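Local coordinates for protein KmHsv2 (Kluyveromyces marxianus, PDB 3VU4) that is a seven-bladed beta-propeller of the PROPPIN family that probably binds phosphoinositides, like the related autophagy protein Atg18, at residues Asp245-Thr250 against Cys309-Ile314; Phe298-Asp303 against Val321-Thr326; Thr326-Thr331 against Asp348-Leu353. One frame throughout, in Å; residues are numbered along the deposited sequence.

Contact 1 (Asp245-Thr250 against Cys309-Ile314); sequences DMKWST and CKIAWI
Trp313 is the place to start: its indole lies flat against the bend where strand 245-248 gives way to Ser249 and Thr250. CG is anti to the tryptophan's own carbonyl carbon, and the ring reaches across so that Ser249 sits over one face. The CB of Ser249 stands 3.6 Å from the centroid of the six-membered ring of Trp313, a CH-pi contact, while the serine OG turns to the backbone N of Lys254. The indole nitrogen works too: Trp313 NE1 donates to Lys247 O over 3.0 Å, a bent bond (137°) that meets the oxygen from well above the carbonyl plane. An alanine here in place of Trp313 would remove both the ring beside Ser249 and the NE1 donor, and would probably leave the end of strand 245-248 poorly seated on its neighbour. Strands 245-248 and 310-313 run side by side, 9° from parallel with axes 6.3 Å apart. They are the innermost strands of consecutive blades of the beta-propeller, and it is side chains and a water, held by Trp248 O and Trp313 N, that bond them to each other. Lys247 carries the middle. Its chain bends at chi2 and again at chi4, which curls Lys247 NZ back over the neighbouring strand to Ile311 O, 2.7 Å away and nearly along the C=O axis. Lower down, Lys247 CB packs on Ile311 CG1 at 3.7 Å. Lys247 NZ also makes a salt bridge with Asp245 OD2 at 3.2 Å, on the syn lone pair; the anti lone pair of that oxygen takes the N-H of Ile311 (Ile311 N to Asp245 OD2 2.9 Å, 165°). Two donors thus grip one buried carboxylate oxygen, and the other, OD1, forms a salt bridge with Arg202.

Contact 2 (Phe298-Asp303 against Val321-Thr326); sequences FKLSVD and VVWPHT
His325 can be traced outward from its backbone. CB points toward the 298-303 chain, and chi1 of 82° puts CG between the backbone N and the carbonyl carbon, the crowded position, so the imidazole extends from the turn after strand 321-323 toward the opposite loop. Over one face of the ring lies CG2 of its own neighbour Thr326. On the rim, His325 CD2 passes 3.3 Å from Asp303 OD1, and His325 CE1 meets Val302 CG2 at 3.7 Å, the two side chains crossing obliquely. At the tip NE2 donates to Asp303 OD1: His325 NE2 and Asp303 OD1 are 2.9 Å apart, the oxygen close to the imidazole plane, but the N-H...O angle is only 133° and the carboxylate is met from above its own plane. Carboxylate and ring, reaching tip to tip, are turned 80° against each other. The second oxygen, Asp303 OD2, rests 3.6 Å from Thr326 CG2, and OD1 also accepts the backbone N-H of His305, which helps fix the carboxylate's rotation.

Behind this polar end the contact is greasy. Val302 CG2 also lies over one face of the Trp323 indole, 4.3 Å from its CE3, with Val321 CG1 on the opposite face, and Leu300 CD1 comes to the ring edge, 4.1 Å from Trp323 CH2. The loop in question leaves the outermost strand of one propeller blade, 296-299, on its way to the inner strand of the next, and these side chains lay it against that next blade. A carboxylate at NE2 would tend to favour the protonated, positively charged imidazole, so at a partly exposed site the pair is likely to have ionic character, though nearby Arg307 may weaken that tendency.

Contact 3 (Thr326-Thr331 against Asp348-Leu353); sequences TRMIET and DQREQL
Main-chain bonds come first. Strands 328-331 and 348-352 pair antiparallel: Ile329 and Glu351 form a hydrogen-bonded pair, with Ile329 N to Glu351 O at 2.8 Å and nearly along the C=O axis. At one end Leu353 N donates to Arg327 O (2.7 Å). At the other, Asp348 and Gln349 both face Thr331 in a classic beta bulge, and Thr331 O takes Asp348 N at 2.8 Å and, weakly, Gln349 N.

Among the polar side chains, Glu330 and Arg350 lie side by side as a salt bridge. Arg350 NH1 reaches Glu330 OE2 at 2.7 Å, in the guanidinium plane but far above that of the carboxylate, the two planes standing 89° apart; Glu330 OE1 accepts from Trp323 NE1. Uncharged Gln352, its chain extended, sends NE2 to Thr326 O at 3.3 Å.

On the sheet face of Ile329, Thr331 and Glu351, one water joins Ile329 O, Thr331 OG1 and Glu351 OE2, while Ile329 CG2 touches Leu353 CD2 at 3.9 Å.

Together these strands are the outer hairpin of the last blade: strand 318-323 flanks 328-337 on the inner side, and Val50 of the first blade packs on Ile329, Glu351 and Leu353.

Overall arrangement
All three contacts reach the sheet of strands 310-313, 318-323, 328-337 and 342-352, taken from the centre of the propeller outward. Contact 1 is the buried one, its centre about 6 Å from the centre of the chain, and joins this blade's inner strand to that of the preceding blade through side chains. Contact 2, at the surface, ties the interblade loop to the second strand and the turn that follows it with apolar packing and one His-carboxylate bond. Contact 3 lies within the blade and is mostly main-chain pairing, with a salt bridge between a buried glutamate and an exposed arginine. Probable backbone hydrogen bonds connect them: Lys310 O with Val322 N, and Val321 N with Glu330 O. Contacts 2 and 3 share Thr326.

Contact 1 (Asp245-Thr250 against Cys309-Ile314)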
loop_
_atom_site.group_PDB
_atom_site.type_symbol
_atom_site.label_atom_id
_atom_site.label_comp_id
_atom_site.label_asym_id
_atom_site.label_seq_id
_atom_site.Cartn_x
_atom_site.Cartn_y
_atom_site.Cartn_z
ATOM N N ASP A 245 6.481 -0.630 -5.239
ATOM C CA ASP A 245 5.247 -0.835 -4.505
ATOM C C ASP A 245 4.781 -2.286 -4.605
ATOM O O ASP A 245 5.133 -3.017 -5.538
ATOM C CB ASP A 245 4.159 0.130 -4.982
ATOM C CG ASP A 245 3.057 0.320 -3.942
ATOM O OD1 ASP A 245 3.214 -0.200 -2.813
ATOM O OD2 ASP A 245 2.041 0.993 -4.249
ATOM N N MET A 246 3.994 -2.688 -3.616
ATOM C CA MET A 246 3.487 -4.046 -3.520
ATOM C C MET A 246 2.120 -3.949 -2.868
ATOM O O MET A 246 1.991 -3.393 -1.781
ATOM C CB MET A 246 4.459 -4.861 -2.674
ATOM C CG MET A 246 3.991 -6.217 -2.274
ATOM S SD MET A 246 5.409 -7.183 -1.732
ATOM C CE MET A 246 5.770 -6.424 -0.145
ATOM N N LYS A 247 1.104 -4.473 -3.552
ATOM C CA LYS A 247 -0.277 -4.425 -3.070
ATOM C C LYS A 247 -1.026 -5.761 -3.264
ATOM O O LYS A 247 -0.714 -6.536 -4.176
ATOM C CB LYS A 247 -1.000 -3.290 -3.788
ATOM C CG LYS A 247 -1.308 -2.082 -2.933
ATOM C CD LYS A 247 -0.129 -1.630 -2.100
ATOM C CE LYS A 247 -0.425 -0.303 -1.415
ATOM N NZ LYS A 247 -0.591 0.832 -2.383
ATOM N N TRP A 248 -2.010 -6.015 -2.400
ATOM C CA TRP A 248 -2.803 -7.258 -2.411
ATOM C C TRP A 248 -4.141 -7.132 -3.133
ATOM O O TRP A 248 -4.801 -6.098 -3.040
ATOM C CB TRP A 248 -3.123 -7.704 -0.979
ATOM C CG TRP A 248 -1.977 -8.197 -0.119
ATOM C CD1 TRP A 248 -1.102 -7.438 0.614
ATOM C CD2 TRP A 248 -1.677 -9.566 0.196
ATOM N NE1 TRP A 248 -0.289 -8.247 1.373
ATOM C CE2 TRP A 248 -0.617 -9.558 1.136
ATOM C CE3 TRP A 248 -2.203 -10.797 -0.227
ATOM C CZ2 TRP A 248 -0.077 -10.739 1.671
ATOM C CZ3 TRP A 248 -1.668 -11.969 0.299
ATOM C CH2 TRP A 248 -0.611 -11.931 1.239
ATOM N N SER A 249 -4.566 -8.180 -3.831
ATOM C CA SER A 249 -5.865 -8.117 -4.503
ATOM C C SER A 249 -6.923 -8.148 -3.396
ATOM O O SER A 249 -6.652 -8.593 -2.282
ATOM C CB SER A 249 -6.044 -9.285 -5.481
ATOM O OG SER A 249 -5.923 -10.536 -4.831
ATOM N N THR A 250 -8.121 -7.670 -3.697
ATOM C CA THR A 250 -9.182 -7.586 -2.695
ATOM C C THR A 250 -9.541 -8.847 -1.902
ATOM O O THR A 250 -9.905 -8.747 -0.731
ATOM C CB THR A 250 -10.451 -6.972 -3.310
ATOM O OG1 THR A 250 -10.859 -7.735 -4.450
ATOM C CG2 THR A 250 -10.168 -5.543 -3.747
ATOM N N CYS A 309 5.538 5.527 -8.311
ATOM C CA CYS A 309 4.126 5.241 -8.507
ATOM C C CYS A 309 3.592 4.482 -7.315
ATOM O O CYS A 309 4.356 4.078 -6.434
ATOM C CB CYS A 309 3.888 4.425 -9.792
ATOM S SG CYS A 309 4.540 2.722 -9.813
ATOM N N LYS A 310 2.273 4.316 -7.289
ATOM C CA LYS A 310 1.587 3.579 -6.231
ATOM C C LYS A 310 0.512 2.781 -6.922
ATOM O O LYS A 310 -0.124 3.276 -7.853
ATOM C CB LYS A 310 0.963 4.526 -5.199
ATOM C CG LYS A 310 2.011 5.207 -4.354
ATOM C CD LYS A 310 1.457 5.927 -3.146
ATOM C CE LYS A 310 2.623 6.536 -2.374
ATOM N NZ LYS A 310 2.211 7.310 -1.179
ATOM N N ILE A 311 0.321 1.543 -6.491
ATOM C CA ILE A 311 -0.691 0.703 -7.110
ATOM C C ILE A 311 -1.759 0.312 -6.104
ATOM O O ILE A 311 -1.571 0.435 -4.892
ATOM C CB ILE A 311 -0.048 -0.556 -7.740
ATOM C CG1 ILE A 311 0.510 -1.482 -6.664
ATOM C CG2 ILE A 311 1.117 -0.137 -8.643
ATOM C CD1 ILE A 311 1.367 -2.606 -7.219
ATOM N N ALA A 312 -2.895 -0.137 -6.612
ATOM C CA ALA A 312 -3.989 -0.546 -5.747
ATOM C C ALA A 312 -4.957 -1.422 -6.519
ATOM O O ALA A 312 -5.368 -1.084 -7.635
ATOM C CB ALA A 312 -4.710 0.678 -5.198
ATOM N N TRP A 313 -5.300 -2.566 -5.941
ATOM C CA TRP A 313 -6.251 -3.452 -6.596
ATOM C C TRP A 313 -7.617 -2.850 -6.343
ATOM O O TRP A 313 -7.867 -2.289 -5.280
ATOM C CB TRP A 313 -6.186 -4.863 -6.017
ATOM C CG TRP A 313 -4.920 -5.593 -6.350
ATOM C CD1 TRP A 313 -3.703 -5.449 -5.746
ATOM C CD2 TRP A 313 -4.756 -6.610 -7.345
ATOM N NE1 TRP A 313 -2.795 -6.319 -6.297
ATOM C CE2 TRP A 313 -3.414 -7.042 -7.280
ATOM C CE3 TRP A 313 -5.613 -7.200 -8.280
ATOM C CZ2 TRP A 313 -2.910 -8.043 -8.119
ATOM C CZ3 TRP A 313 -5.113 -8.195 -9.112
ATOM C CH2 TRP A 313 -3.772 -8.606 -9.026
ATOM N N ILE A 314 -8.493 -2.931 -7.333
ATOM C CA ILE A 314 -9.831 -2.382 -7.191
ATOM C C ILE A 314 -10.840 -3.512 -7.300
ATOM O O ILE A 314 -12.045 -3.286 -7.268
ATOM C CB ILE A 314 -10.122 -1.316 -8.273
ATOM C CG1 ILE A 314 -9.993 -1.921 -9.670
ATOM C CG2 ILE A 314 -9.164 -0.159 -8.117
ATOM C CD1 ILE A 314 -10.477 -1.000 -10.779
HETATM O O HOH W 1 -4.532 -2.937 -2.848
#

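Contact 2 (Phe298-Asp303 against Val321-Thr326)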
loop_
_atom_site.group_PDB
_atom_site.type_symbol
_atom_site.label_atom_id
_atom_site.label_comp_id
_atom_site.label_asym_id
_atom_site.label_seq_id
_atom_site.Cartn_x
_atom_site.Cartn_y
_atom_site.Cartn_z
ATOM N N PHE A 298 4.404 -7.800 -16.803
ATOM C CA PHE A 298 3.995 -6.790 -17.763
ATOM C C PHE A 298 4.902 -5.562 -17.712
ATOM O O PHE A 298 5.160 -5.013 -16.649
ATOM C CB PHE A 298 2.558 -6.391 -17.448
ATOM C CG PHE A 298 1.953 -5.447 -18.433
ATOM C CD1 PHE A 298 1.273 -5.926 -19.547
ATOM C CD2 PHE A 298 2.010 -4.071 -18.218
ATOM C CE1 PHE A 298 0.655 -5.048 -20.422
ATOM C CE2 PHE A 298 1.393 -3.182 -19.092
ATOM C CZ PHE A 298 0.716 -3.665 -20.191
ATOM N N LYS A 299 5.386 -5.131 -18.868
ATOM C CA LYS A 299 6.247 -3.954 -18.927
ATOM C C LYS A 299 5.414 -2.690 -19.094
ATOM O O LYS A 299 4.690 -2.520 -20.076
ATOM C CB LYS A 299 7.268 -4.093 -20.061
ATOM C CG LYS A 299 8.228 -5.265 -19.837
ATOM C CD LYS A 299 9.381 -5.288 -20.831
ATOM C CE LYS A 299 10.346 -6.434 -20.521
ATOM N NZ LYS A 299 11.499 -6.501 -21.476
ATOM N N LEU A 300 5.513 -1.815 -18.102
ATOM C CA LEU A 300 4.761 -0.573 -18.093
ATOM C C LEU A 300 5.349 0.457 -19.049
ATOM O O LEU A 300 6.558 0.486 -19.297
ATOM C CB LEU A 300 4.706 -0.022 -16.667
ATOM C CG LEU A 300 4.006 -0.985 -15.698
ATOM C CD1 LEU A 300 4.356 -0.647 -14.247
ATOM C CD2 LEU A 300 2.493 -0.947 -15.956
ATOM N N SER A 301 4.467 1.287 -19.593
ATOM C CA SER A 301 4.836 2.331 -20.532
ATOM C C SER A 301 4.945 3.674 -19.826
ATOM O O SER A 301 3.940 4.247 -19.424
ATOM C CB SER A 301 3.779 2.420 -21.636
ATOM O OG SER A 301 3.902 3.623 -22.375
ATOM N N VAL A 302 6.159 4.183 -19.671
ATOM C CA VAL A 302 6.324 5.471 -19.017
ATOM C C VAL A 302 7.433 6.328 -19.653
ATOM O O VAL A 302 8.417 5.798 -20.165
ATOM C CB VAL A 302 6.604 5.280 -17.504
ATOM C CG1 VAL A 302 7.977 4.631 -17.294
ATOM C CG2 VAL A 302 6.487 6.631 -16.791
ATOM N N ASP A 303 7.262 7.651 -19.631
ATOM C CA ASP A 303 8.260 8.544 -20.211
ATOM C C ASP A 303 9.488 8.642 -19.315
ATOM O O ASP A 303 9.498 8.097 -18.220
ATOM C CB ASP A 303 7.674 9.939 -20.478
ATOM C CG ASP A 303 7.106 10.598 -19.234
ATOM O OD1 ASP A 303 7.806 10.648 -18.198
ATOM O OD2 ASP A 303 5.957 11.085 -19.305
ATOM N N VAL A 321 -2.730 1.979 -11.366
ATOM C CA VAL A 321 -1.380 2.455 -11.146
ATOM C C VAL A 321 -1.476 3.964 -11.295
ATOM O O VAL A 321 -2.040 4.467 -12.278
ATOM C CB VAL A 321 -0.410 1.880 -12.184
ATOM C CG1 VAL A 321 0.965 2.529 -12.029
ATOM C CG2 VAL A 321 -0.306 0.361 -12.004
ATOM N N VAL A 322 -0.975 4.683 -10.299
ATOM C CA VAL A 322 -1.010 6.133 -10.340
ATOM C C VAL A 322 0.407 6.689 -10.473
ATOM O O VAL A 322 1.296 6.378 -9.668
ATOM C CB VAL A 322 -1.671 6.704 -9.077
ATOM C CG1 VAL A 322 -1.762 8.235 -9.168
ATOM C CG2 VAL A 322 -3.043 6.097 -8.918
ATOM N N TRP A 323 0.609 7.497 -11.511
ATOM C CA TRP A 323 1.904 8.110 -11.765
ATOM C C TRP A 323 1.831 9.566 -11.322
ATOM O O TRP A 323 1.175 10.381 -11.974
ATOM C CB TRP A 323 2.232 8.038 -13.253
ATOM C CG TRP A 323 2.201 6.655 -13.815
ATOM C CD1 TRP A 323 1.177 6.069 -14.523
ATOM C CD2 TRP A 323 3.244 5.674 -13.728
ATOM N NE1 TRP A 323 1.530 4.786 -14.880
ATOM C CE2 TRP A 323 2.787 4.518 -14.407
ATOM C CE3 TRP A 323 4.518 5.659 -13.139
ATOM C CZ2 TRP A 323 3.565 3.361 -14.517
ATOM C CZ3 TRP A 323 5.290 4.504 -13.248
ATOM C CH2 TRP A 323 4.808 3.371 -13.932
ATOM N N PRO A 324 2.497 9.917 -10.209
ATOM C CA PRO A 324 2.451 11.307 -9.736
ATOM C C PRO A 324 2.966 12.367 -10.706
ATOM O O PRO A 324 2.398 13.455 -10.763
ATOM C CB PRO A 324 3.244 11.264 -8.422
ATOM C CG PRO A 324 4.204 10.149 -8.640
ATOM C CD PRO A 324 3.358 9.096 -9.340
ATOM N N HIS A 325 4.003 12.051 -11.483
ATOM C CA HIS A 325 4.587 13.010 -12.432
ATOM C C HIS A 325 3.710 13.434 -13.624
ATOM O O HIS A 325 3.869 14.534 -14.143
ATOM C CB HIS A 325 5.946 12.503 -12.948
ATOM C CG HIS A 325 5.847 11.509 -14.066
ATOM N ND1 HIS A 325 5.158 10.319 -13.953
ATOM C CD2 HIS A 325 6.362 11.527 -15.319
ATOM C CE1 HIS A 325 5.254 9.647 -15.087
ATOM N NE2 HIS A 325 5.979 10.358 -15.933
ATOM N N THR A 326 2.801 12.586 -14.082
ATOM C CA THR A 326 1.930 12.996 -15.181
ATOM C C THR A 326 0.499 13.005 -14.673
ATOM O O THR A 326 -0.433 13.252 -15.433
ATOM C CB THR A 326 2.004 12.033 -16.394
ATOM O OG1 THR A 326 1.595 10.717 -15.997
ATOM C CG2 THR A 326 3.421 11.983 -16.955
#

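Contact 3 (Thr326-Thr331 against Asp348-Leu353)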
loop_
_atom_site.group_PDB
_atom_site.type_symbol
_atom_site.label_atom_id
_atom_site.label_comp_id
_atom_site.label_asym_id
_atom_site.label_seq_id
_atom_site.Cartn_x
_atom_site.Cartn_y
_atom_site.Cartn_z
ATOM N N THR A 326 2.801 12.586 -14.082
ATOM C CA THR A 326 1.930 12.996 -15.181
ATOM C C THR A 326 0.499 13.005 -14.673
ATOM O O THR A 326 -0.433 13.252 -15.433
ATOM C CB THR A 326 2.004 12.033 -16.394
ATOM O OG1 THR A 326 1.595 10.717 -15.997
ATOM C CG2 THR A 326 3.421 11.983 -16.955
ATOM N N ARG A 327 0.344 12.747 -13.374
ATOM C CA ARG A 327 -0.960 12.678 -12.719
ATOM C C ARG A 327 -1.917 11.814 -13.521
ATOM O O ARG A 327 -3.090 12.154 -13.708
ATOM C CB ARG A 327 -1.554 14.075 -12.513
ATOM C CG ARG A 327 -1.136 14.714 -11.201
ATOM C CD ARG A 327 -1.774 16.082 -10.981
ATOM N NE ARG A 327 -1.364 17.061 -11.990
ATOM C CZ ARG A 327 -2.109 17.419 -13.038
ATOM N NH1 ARG A 327 -1.649 18.316 -13.904
ATOM N NH2 ARG A 327 -3.321 16.893 -13.213
ATOM N N MET A 328 -1.401 10.684 -13.994
ATOM C CA MET A 328 -2.197 9.751 -14.774
ATOM C C MET A 328 -2.522 8.472 -14.011
ATOM O O MET A 328 -1.726 8.002 -13.194
ATOM C CB MET A 328 -1.477 9.428 -16.075
ATOM C CG MET A 328 -2.216 10.007 -17.251
ATOM S SD MET A 328 -1.253 10.152 -18.730
ATOM C CE MET A 328 -0.581 11.786 -18.534
ATOM N N ILE A 329 -3.710 7.930 -14.250
ATOM C CA ILE A 329 -4.103 6.699 -13.586
ATOM C C ILE A 329 -4.541 5.664 -14.615
ATOM O O ILE A 329 -5.488 5.864 -15.381
ATOM C CB ILE A 329 -5.224 6.936 -12.540
ATOM C CG1 ILE A 329 -5.603 5.605 -11.893
ATOM C CG2 ILE A 329 -6.433 7.598 -13.180
ATOM C CD1 ILE A 329 -6.502 5.738 -10.691
ATOM N N GLU A 330 -3.811 4.557 -14.628
ATOM C CA GLU A 330 -4.060 3.460 -15.549
ATOM C C GLU A 330 -4.711 2.268 -14.859
ATOM O O GLU A 330 -4.304 1.872 -13.771
ATOM C CB GLU A 330 -2.733 3.049 -16.189
ATOM C CG GLU A 330 -2.324 3.961 -17.327
ATOM C CD GLU A 330 -0.845 4.227 -17.373
ATOM O OE1 GLU A 330 -0.068 3.352 -16.955
ATOM O OE2 GLU A 330 -0.459 5.315 -17.847
ATOM N N THR A 331 -5.724 1.700 -15.501
ATOM C CA THR A 331 -6.442 0.559 -14.956
ATOM C C THR A 331 -6.042 -0.707 -15.703
ATOM O O THR A 331 -6.181 -0.784 -16.926
ATOM C CB THR A 331 -7.954 0.780 -15.078
ATOM O OG1 THR A 331 -8.312 1.954 -14.342
ATOM C CG2 THR A 331 -8.726 -0.404 -14.532
ATOM N N ASP A 348 -6.665 -1.574 -19.591
ATOM C CA ASP A 348 -7.993 -1.233 -20.069
ATOM C C ASP A 348 -8.236 0.260 -20.187
ATOM O O ASP A 348 -9.004 0.697 -21.046
ATOM C CB ASP A 348 -9.071 -1.830 -19.160
ATOM C CG ASP A 348 -9.229 -3.329 -19.345
ATOM O OD1 ASP A 348 -9.154 -3.804 -20.503
ATOM O OD2 ASP A 348 -9.442 -4.033 -18.333
ATOM N N GLN A 349 -7.580 1.045 -19.339
ATOM C CA GLN A 349 -7.792 2.482 -19.345
ATOM C C GLN A 349 -6.591 3.325 -18.963
ATOM O O GLN A 349 -5.783 2.943 -18.122
ATOM C CB GLN A 349 -8.927 2.838 -18.382
ATOM C CG GLN A 349 -10.322 2.600 -18.890
ATOM C CD GLN A 349 -11.079 3.904 -19.119
ATOM O OE1 GLN A 349 -10.861 4.606 -20.115
ATOM N NE2 GLN A 349 -11.965 4.238 -18.186
ATOM N N ARG A 350 -6.510 4.492 -19.587
ATOM C CA ARG A 350 -5.470 5.466 -19.309
ATOM C C ARG A 350 -6.168 6.815 -19.290
ATOM O O ARG A 350 -6.652 7.285 -20.317
ATOM C CB ARG A 350 -4.384 5.471 -20.389
ATOM C CG ARG A 350 -3.544 6.756 -20.395
ATOM C CD ARG A 350 -2.060 6.448 -20.347
ATOM N NE ARG A 350 -1.689 5.626 -21.488
ATOM C CZ ARG A 350 -0.741 4.702 -21.479
ATOM N NH1 ARG A 350 -0.042 4.464 -20.385
ATOM N NH2 ARG A 350 -0.507 4.006 -22.576
ATOM N N GLU A 351 -6.258 7.414 -18.111
ATOM C CA GLU A 351 -6.881 8.723 -17.985
ATOM C C GLU A 351 -6.066 9.600 -17.070
ATOM O O GLU A 351 -5.178 9.121 -16.368
ATOM C CB GLU A 351 -8.320 8.608 -17.485
ATOM C CG GLU A 351 -8.526 7.752 -16.266
ATOM C CD GLU A 351 -9.946 7.217 -16.212
ATOM O OE1 GLU A 351 -10.890 8.037 -16.289
ATOM O OE2 GLU A 351 -10.118 5.981 -16.105
ATOM N N GLN A 352 -6.344 10.894 -17.100
ATOM C CA GLN A 352 -5.599 11.816 -16.270
ATOM C C GLN A 352 -6.427 12.353 -15.131
ATOM O O GLN A 352 -7.619 12.600 -15.282
ATOM C CB GLN A 352 -5.071 12.996 -17.084
ATOM C CG GLN A 352 -4.133 13.871 -16.267
ATOM C CD GLN A 352 -3.647 15.074 -17.023
ATOM O OE1 GLN A 352 -4.418 15.990 -17.328
ATOM N NE2 GLN A 352 -2.358 15.083 -17.342
ATOM N N LEU A 353 -5.781 12.521 -13.985
ATOM C CA LEU A 353 -6.440 13.062 -12.813
ATOM C C LEU A 353 -6.505 14.582 -12.988
ATOM O O LEU A 353 -5.488 15.271 -12.960
ATOM C CB LEU A 353 -5.657 12.664 -11.561
ATOM C CG LEU A 353 -5.708 11.152 -11.329
ATOM C CD1 LEU A 353 -4.831 10.760 -10.167
ATOM C CD2 LEU A 353 -7.145 10.739 -11.066
HETATM O O HOH W 2 -7.764 4.442 -15.590
#